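Local structure of homocysteine S-methyltransferase (Escherichia coli, 5DMM) at residues 225-230 / 237-242. The protein transfers a methyl group from S-methylmethionine, or less efficiently from S-adenosylmethionine, to homocysteine in a zinc-dependent reaction that yields methionine. Residues are numbered along the deposited sequence; the frame is centred on the assembly and turned at random.
Sequences LGINCI and AALQHL. With ZN (zinc ion), chain B.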
ATOM      1  N   LEU A 225      -3.268  10.349  -2.705  1.00 16.21           N
ATOM      2  CA  LEU A 225      -4.444   9.605  -3.171  1.00 17.61           C
ATOM      3  C   LEU A 225      -4.073   8.908  -4.460  1.00 16.71           C
ATOM      4  O   LEU A 225      -3.281   9.436  -5.226  1.00 15.53           O
ATOM      5  CB  LEU A 225      -5.630  10.541  -3.455  1.00 25.42           C
ATOM      6  CG  LEU A 225      -6.170  11.462  -2.378  1.00 26.37           C
ATOM      7  CD1 LEU A 225      -7.381  12.174  -2.893  1.00 18.74           C
ATOM      8  CD2 LEU A 225      -6.529  10.617  -1.192  1.00 25.97           C
ATOM      9  N   GLY A 226      -4.664   7.761  -4.752  1.00 14.39           N
ATOM     10  CA  GLY A 226      -4.395   7.180  -6.056  1.00 13.53           C
ATOM     11  C   GLY A 226      -5.080   5.872  -6.340  1.00 13.91           C
ATOM     12  O   GLY A 226      -6.145   5.599  -5.810  1.00 16.02           O
ATOM     13  N   ILE A 227      -4.456   5.070  -7.198  1.00 14.26           N
ATOM     14  CA  ILE A 227      -5.041   3.804  -7.618  1.00 14.25           C
ATOM     15  C   ILE A 227      -4.005   2.678  -7.567  1.00 15.16           C
ATOM     16  O   ILE A 227      -2.813   2.898  -7.794  1.00 15.30           O
ATOM     17  CB  ILE A 227      -5.616   3.917  -9.046  1.00 16.08           C
ATOM     18  CG1 ILE A 227      -4.521   4.415  -9.988  1.00 16.53           C
ATOM     19  CG2 ILE A 227      -6.826   4.856  -9.052  1.00 18.61           C
ATOM     20  CD1 ILE A 227      -4.904   4.414 -11.477  1.00 18.49           C
ATOM     21  N   ASN A 228      -4.448   1.470  -7.247  1.00 14.67           N
ATOM     22  CA  ASN A 228      -3.554   0.322  -7.315  1.00 17.02           C
ATOM     23  C   ASN A 228      -4.338  -0.946  -7.606  1.00 21.75           C
ATOM     24  O   ASN A 228      -5.564  -0.961  -7.493  1.00 21.22           O
ATOM     25  CB  ASN A 228      -2.751   0.171  -6.012  1.00 15.03           C
ATOM     26  CG  ASN A 228      -3.613  -0.293  -4.838  1.00 17.28           C
ATOM     27  OD1 ASN A 228      -4.430   0.467  -4.311  1.00 18.35           O
ATOM     28  ND2 ASN A 228      -3.411  -1.544  -4.410  1.00 16.70           N
ATOM     29  N   CYS A 229      -3.623  -1.998  -7.983  1.00 18.86           N
ATOM     30  CA  CYS A 229      -4.234  -3.288  -8.288  1.00 19.70           C
ATOM     31  C   CYS A 229      -5.257  -3.146  -9.408  1.00 24.92           C
ATOM     32  O   CYS A 229      -6.337  -3.720  -9.366  1.00 27.76           O
ATOM     33  CB  CYS A 229      -4.870  -3.885  -7.033  1.00 25.03           C
ATOM     34  SG  CYS A 229      -5.053  -5.689  -7.112  1.00 50.31           S
ATOM     35  N   ILE A 230      -4.889  -2.364 -10.415  1.00 22.33           N
ATOM     36  CA  ILE A 230      -5.744  -2.102 -11.567  1.00 24.70           C
ATOM     37  C   ILE A 230      -4.956  -2.456 -12.831  1.00 22.67           C
ATOM     38  O   ILE A 230      -3.724  -2.483 -12.805  1.00 23.81           O
ATOM     39  CB  ILE A 230      -6.199  -0.621 -11.586  1.00 26.51           C
ATOM     40  CG1 ILE A 230      -7.144  -0.321 -12.754  1.00 30.88           C
ATOM     41  CG2 ILE A 230      -4.987   0.307 -11.637  1.00 21.96           C
ATOM     42  CD1 ILE A 230      -7.562   1.152 -12.823  1.00 27.81           C
ATOM     43  N   ALA A 237      -6.344   6.978 -17.650  1.00 21.51           N
ATOM     44  CA  ALA A 237      -7.647   7.647 -17.647  1.00 21.45           C
ATOM     45  C   ALA A 237      -8.104   7.991 -16.226  1.00 20.78           C
ATOM     46  O   ALA A 237      -8.646   9.073 -15.974  1.00 19.27           O
ATOM     47  CB  ALA A 237      -8.688   6.769 -18.330  1.00 23.72           C
ATOM     48  N   ALA A 238      -7.879   7.057 -15.311  1.00 20.48           N
ATOM     49  CA  ALA A 238      -8.241   7.245 -13.910  1.00 20.74           C
ATOM     50  C   ALA A 238      -7.424   8.361 -13.282  1.00 19.70           C
ATOM     51  O   ALA A 238      -7.969   9.202 -12.565  1.00 19.84           O
ATOM     52  CB  ALA A 238      -8.042   5.960 -13.139  1.00 18.12           C
ATOM     53  N   LEU A 239      -6.117   8.364 -13.547  1.00 18.47           N
ATOM     54  CA  LEU A 239      -5.240   9.399 -13.010  1.00 18.02           C
ATOM     55  C   LEU A 239      -5.597  10.762 -13.566  1.00 17.20           C
ATOM     56  O   LEU A 239      -5.600  11.748 -12.836  1.00 16.47           O
ATOM     57  CB  LEU A 239      -3.772   9.103 -13.311  1.00 19.22           C
ATOM     58  CG  LEU A 239      -3.098   7.988 -12.513  1.00 16.57           C
ATOM     59  CD1 LEU A 239      -1.663   7.754 -13.013  1.00 20.98           C
ATOM     60  CD2 LEU A 239      -3.114   8.319 -11.019  1.00 17.63           C
ATOM     61  N   GLN A 240      -5.871  10.822 -14.866  1.00 19.42           N
ATOM     62  CA  GLN A 240      -6.220  12.104 -15.484  1.00 15.59           C
ATOM     63  C   GLN A 240      -7.473  12.682 -14.839  1.00 20.33           C
ATOM     64  O   GLN A 240      -7.569  13.892 -14.650  1.00 21.42           O
ATOM     65  CB  GLN A 240      -6.400  11.947 -16.999  1.00 20.75           C
ATOM     66  CG  GLN A 240      -5.088  11.816 -17.735  1.00 26.05           C
ATOM     67  CD  GLN A 240      -5.248  11.386 -19.184  1.00 34.26           C
ATOM     68  OE1 GLN A 240      -6.298  10.875 -19.587  1.00 35.71           O
ATOM     69  NE2 GLN A 240      -4.195  11.585 -19.978  1.00 37.43           N
ATOM     70  N   HIS A 241      -8.420  11.820 -14.474  1.00 20.61           N
ATOM     71  CA  HIS A 241      -9.633  12.291 -13.813  1.00 20.51           C
ATOM     72  C   HIS A 241      -9.317  12.829 -12.409  1.00 21.72           C
ATOM     73  O   HIS A 241      -9.760  13.923 -12.043  1.00 19.72           O
ATOM     74  CB  HIS A 241     -10.680  11.175 -13.756  1.00 21.15           C
ATOM     75  CG  HIS A 241     -12.000  11.601 -13.177  1.00 26.08           C
ATOM     76  ND1 HIS A 241     -12.836  12.504 -13.803  1.00 35.18           N
ATOM     77  CD2 HIS A 241     -12.625  11.248 -12.029  1.00 29.45           C
ATOM     78  CE1 HIS A 241     -13.917  12.686 -13.063  1.00 31.99           C
ATOM     79  NE2 HIS A 241     -13.816  11.934 -11.983  1.00 31.28           N
ATOM     80  N   LEU A 242      -8.540  12.072 -11.631  1.00 20.83           N
ATOM     81  CA  LEU A 242      -8.104  12.535 -10.314  1.00 18.05           C
ATOM     82  C   LEU A 242      -7.308  13.840 -10.404  1.00 17.33           C
ATOM     83  O   LEU A 242      -7.438  14.710  -9.558  1.00 18.21           O
ATOM     84  CB  LEU A 242      -7.267  11.456  -9.619  1.00 16.21           C
ATOM     85  CG  LEU A 242      -8.027  10.197  -9.207  1.00 21.08           C
ATOM     86  CD1 LEU A 242      -7.059   9.140  -8.696  1.00 18.49           C
ATOM     87  CD2 LEU A 242      -9.056  10.537  -8.115  1.00 24.50           C
TER
HETATM   88 ZN    ZN B 501      -2.629  -5.544  -6.352  0.57 51.12          ZN
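Ile227 reaches from the barrel wall to the inner face of helix 235-243, its CD1 lying 3.9 Å from Ala238 CB and 4.1 Å from Leu239 CG. The two elements are the first strand and the helix of a beta-alpha-beta unit in the TIM barrel, almost antiparallel (170°), with segment axes 8.9 Å apart at their closest. A chi1 of 55° turns CG1 of Ile227 in over its own backbone, flanked by N and C, and the trans chi2 (173°) then sends CD1 out to the helix. Leu239 leaves the helix to one side and bends back at its end, so the two side chains meet at a slant, CD1 on the branch point. The other branch of Ile227 serves a different partner: CG2 packs 4.3 Å from Leu242 CD1, one helical turn on from Ala238. That same methyl stands 4.2 Å from Gly226 CA, where a helix side chain rests on the strand backbone itself. No hydrogen bond crosses this buried, apolar interface. Leu197 of strand 191-197 touches Ile227 and Ala238, while Leu239 packs on Val252 and Leu242 on Leu250, both of strand 250-253. On the strand's other side, Asn228 OD1 accepts hydrogen bonds from Ser194 OG and Thr169 N. Just past the strand's C-terminal end, the usual TIM-barrel active-site position, Cys229 touches bound homocysteine and shares the zinc ion with Cys295, its SG 2.5 Å from the metal.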